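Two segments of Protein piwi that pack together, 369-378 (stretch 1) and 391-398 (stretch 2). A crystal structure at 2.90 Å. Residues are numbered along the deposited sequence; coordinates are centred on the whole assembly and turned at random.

Stretch 1 (369-378) LRAFNHRLQN
Stretch 2 (391-398) MELDKNVT

Helix 369-378 of Protein piwi packs against an extended segment, 391-398, whose strand 392-394 runs nearly antiparallel to it (158° between N-to-C directions, axes 10.7 Å apart at closest approach). The helix is regular (phi/psi near -65/-40; Gln377 N to Asn373 O, 2.9 Å). Register is set by CA pairs: Asn373 CA to Lys395 CA, 7.2 Å, and Gln377 CA to Leu393 CA, 8.3 Å. The strand residues are extended (Glu392 -121/133, Leu393 -61/143, Asp394 -93/117); at Lys395 (-67/-3) and Asn396 (-100/146) the chain turns a corner, then extends again through Val397 (-86/143).

Leu393 is the centre of the contact. Its CB points toward the helix, and chi1 m, chi2 t carry CD1 to 3.6 Å from Leu376 CD2; the two buried leucines supply the apolar middle. Leu376 has chi1 t and an off-well chi2 of 142°. The same Leu393 CD1 lies 3.6 Å from Asn373 ND2 and 3.8 Å from Gln377 OE1, so one methyl meets three helix side chains spaced along one face.

Asn373 is buried and its CA-to-CB bond points toward the second stretch; chi1 t and chi2 169° leave the compact amide's OD1 3.9 Å from Lys395 CA. Gln377, chi1 t, folds at chi2 (80°, p) with chi3 -6°, placing NE2 3.4 Å from Glu392 OE1, a polar end suited to its partly exposed site. Exposed Glu392 leaves its backbone sideways and bends at chi1 -115°, chi2 -97° and chi3 102°, bringing its carboxylate nearer the helix.

Arg370 also starts sideways, but its long side chain (chi1 m, chi2 m, chi3 t, chi4 102°) reaches the corner, laying a cation beside a carbonyl: NH1 is 2.8 Å from Lys395 O, and NH2 3.4 Å from Val397 CG2. Val397, chi1 t, offers that methyl obliquely to the guanidinium. Lys395 is modelled only to CB. Together the stretches bury 351 Å², with no clear hydrogen bond between them.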

# COMPACT_ATOMS: atom_id res chain seq x y z
N LEU A 369 13.59 -11.81 13.06
CA LEU A 369 14.61 -11.00 12.41
C LEU A 369 16.01 -11.37 12.91
O LEU A 369 16.94 -11.53 12.12
CB LEU A 369 14.33 -9.52 12.65
CG LEU A 369 14.45 -8.62 11.42
CD1 LEU A 369 13.27 -8.84 10.48
CD2 LEU A 369 14.54 -7.16 11.83
N ARG A 370 16.17 -11.48 14.23
CA ARG A 370 17.46 -11.89 14.78
C ARG A 370 17.83 -13.30 14.32
O ARG A 370 19.01 -13.59 14.12
CB ARG A 370 17.44 -11.81 16.30
CG ARG A 370 17.33 -10.40 16.85
CD ARG A 370 18.19 -9.42 16.05
NE ARG A 370 18.61 -8.27 16.84
CZ ARG A 370 19.83 -8.14 17.36
NH1 ARG A 370 20.74 -9.08 17.17
NH2 ARG A 370 20.14 -7.06 18.07
N ALA A 371 16.83 -14.16 14.13
CA ALA A 371 17.10 -15.50 13.61
C ALA A 371 17.65 -15.43 12.19
O ALA A 371 18.62 -16.12 11.85
CB ALA A 371 15.83 -16.35 13.67
N PHE A 372 17.03 -14.61 11.34
CA PHE A 372 17.53 -14.45 9.98
C PHE A 372 18.95 -13.88 9.98
O PHE A 372 19.80 -14.31 9.19
CB PHE A 372 16.59 -13.56 9.17
CG PHE A 372 17.16 -13.11 7.85
CD1 PHE A 372 17.71 -11.85 7.71
CD2 PHE A 372 17.14 -13.96 6.75
CE1 PHE A 372 18.23 -11.44 6.50
CE2 PHE A 372 17.66 -13.55 5.54
CZ PHE A 372 18.21 -12.29 5.41
N ASN A 373 19.21 -12.90 10.85
CA ASN A 373 20.55 -12.32 10.92
C ASN A 373 21.57 -13.37 11.34
O ASN A 373 22.65 -13.46 10.74
CB ASN A 373 20.56 -11.14 11.91
CG ASN A 373 21.83 -10.29 11.79
OD1 ASN A 373 21.90 -9.20 12.36
ND2 ASN A 373 22.82 -10.77 11.05
N HIS A 374 21.26 -14.16 12.36
CA HIS A 374 22.21 -15.17 12.81
C HIS A 374 22.39 -16.27 11.76
O HIS A 374 23.48 -16.83 11.65
CB HIS A 374 21.76 -15.76 14.14
CG HIS A 374 22.89 -16.30 14.97
ND1 HIS A 374 24.02 -15.56 15.25
CD2 HIS A 374 23.06 -17.49 15.58
CE1 HIS A 374 24.84 -16.28 15.99
NE2 HIS A 374 24.28 -17.46 16.21
N ARG A 375 21.34 -16.57 10.99
CA ARG A 375 21.48 -17.53 9.90
C ARG A 375 22.44 -17.01 8.84
O ARG A 375 23.36 -17.73 8.41
CB ARG A 375 20.12 -17.85 9.28
CG ARG A 375 20.25 -18.55 7.94
CD ARG A 375 18.90 -18.92 7.34
NE ARG A 375 19.08 -19.66 6.10
CZ ARG A 375 18.09 -20.26 5.43
NH1 ARG A 375 16.85 -20.22 5.90
NH2 ARG A 375 18.35 -20.92 4.31
N LEU A 376 22.24 -15.77 8.39
CA LEU A 376 23.16 -15.20 7.41
C LEU A 376 24.57 -15.08 7.97
O LEU A 376 25.55 -15.22 7.23
CB LEU A 376 22.65 -13.84 6.94
CG LEU A 376 23.41 -13.18 5.79
CD1 LEU A 376 22.45 -12.48 4.86
CD2 LEU A 376 24.44 -12.19 6.31
N GLN A 377 24.69 -14.85 9.28
CA GLN A 377 26.00 -14.69 9.90
C GLN A 377 26.73 -16.02 10.03
O GLN A 377 27.96 -16.06 9.99
CB GLN A 377 25.84 -14.02 11.26
CG GLN A 377 27.10 -13.36 11.79
CD GLN A 377 27.34 -11.99 11.17
OE1 GLN A 377 26.63 -11.57 10.26
NE2 GLN A 377 28.35 -11.29 11.68
N ASN A 378 25.99 -17.12 10.22
CA ASN A 378 26.62 -18.43 10.36
C ASN A 378 26.94 -19.07 9.02
O ASN A 378 27.81 -19.95 8.97
CB ASN A 378 25.72 -19.36 11.17
CG ASN A 378 25.53 -18.88 12.60
OD1 ASN A 378 26.41 -18.26 13.18
ND2 ASN A 378 24.37 -19.18 13.18
N MET A 391 33.68 -5.43 4.61
CA MET A 391 32.52 -4.80 5.23
C MET A 391 31.86 -5.82 6.14
O MET A 391 31.74 -7.00 5.80
CB MET A 391 31.53 -4.29 4.19
CG MET A 391 31.08 -5.32 3.17
SD MET A 391 29.94 -4.62 1.97
CE MET A 391 30.85 -3.16 1.48
N GLU A 392 31.42 -5.36 7.31
CA GLU A 392 30.86 -6.22 8.34
C GLU A 392 29.44 -5.78 8.66
O GLU A 392 29.18 -4.58 8.84
CB GLU A 392 31.72 -6.19 9.61
CG GLU A 392 32.40 -7.50 9.97
CD GLU A 392 31.63 -8.30 11.00
OE1 GLU A 392 30.94 -9.27 10.63
OE2 GLU A 392 31.70 -7.94 12.20
N LEU A 393 28.53 -6.75 8.71
CA LEU A 393 27.25 -6.52 9.36
C LEU A 393 27.49 -6.19 10.82
O LEU A 393 28.38 -6.75 11.46
CB LEU A 393 26.34 -7.75 9.27
CG LEU A 393 25.83 -8.38 7.98
CD1 LEU A 393 24.53 -9.12 8.28
CD2 LEU A 393 25.62 -7.36 6.90
N ASP A 394 26.69 -5.28 11.36
CA ASP A 394 26.60 -5.13 12.80
C ASP A 394 25.45 -6.00 13.30
O ASP A 394 24.29 -5.77 12.92
CB ASP A 394 26.41 -3.67 13.20
CG ASP A 394 27.63 -2.83 12.91
OD1 ASP A 394 28.53 -3.30 12.19
OD2 ASP A 394 27.70 -1.69 13.42
N LYS A 395 25.76 -6.99 14.13
CA LYS A 395 24.71 -7.82 14.72
C LYS A 395 23.84 -7.05 15.69
O LYS A 395 22.88 -7.61 16.23
CB LYS A 395 25.33 -9.03 15.42
N ASN A 396 24.16 -5.78 15.93
CA ASN A 396 23.36 -4.88 16.75
C ASN A 396 22.52 -3.97 15.86
O ASN A 396 22.95 -3.58 14.77
CB ASN A 396 24.27 -4.04 17.65
CG ASN A 396 25.61 -3.73 17.01
OD1 ASN A 396 26.22 -4.61 16.39
ND2 ASN A 396 26.07 -2.50 17.14
N VAL A 397 21.33 -3.64 16.34
CA VAL A 397 20.37 -2.85 15.56
C VAL A 397 20.66 -1.37 15.76
O VAL A 397 21.03 -0.93 16.86
CB VAL A 397 18.93 -3.19 15.97
CG1 VAL A 397 17.95 -2.63 14.96
CG2 VAL A 397 18.75 -4.69 16.13
N THR A 398 20.49 -0.59 14.70
CA THR A 398 20.63 0.85 14.78
C THR A 398 19.36 1.46 15.38
O THR A 398 18.26 0.92 15.22
CB THR A 398 20.89 1.45 13.39
OG1 THR A 398 21.80 0.61 12.68
CG2 THR A 398 21.48 2.84 13.51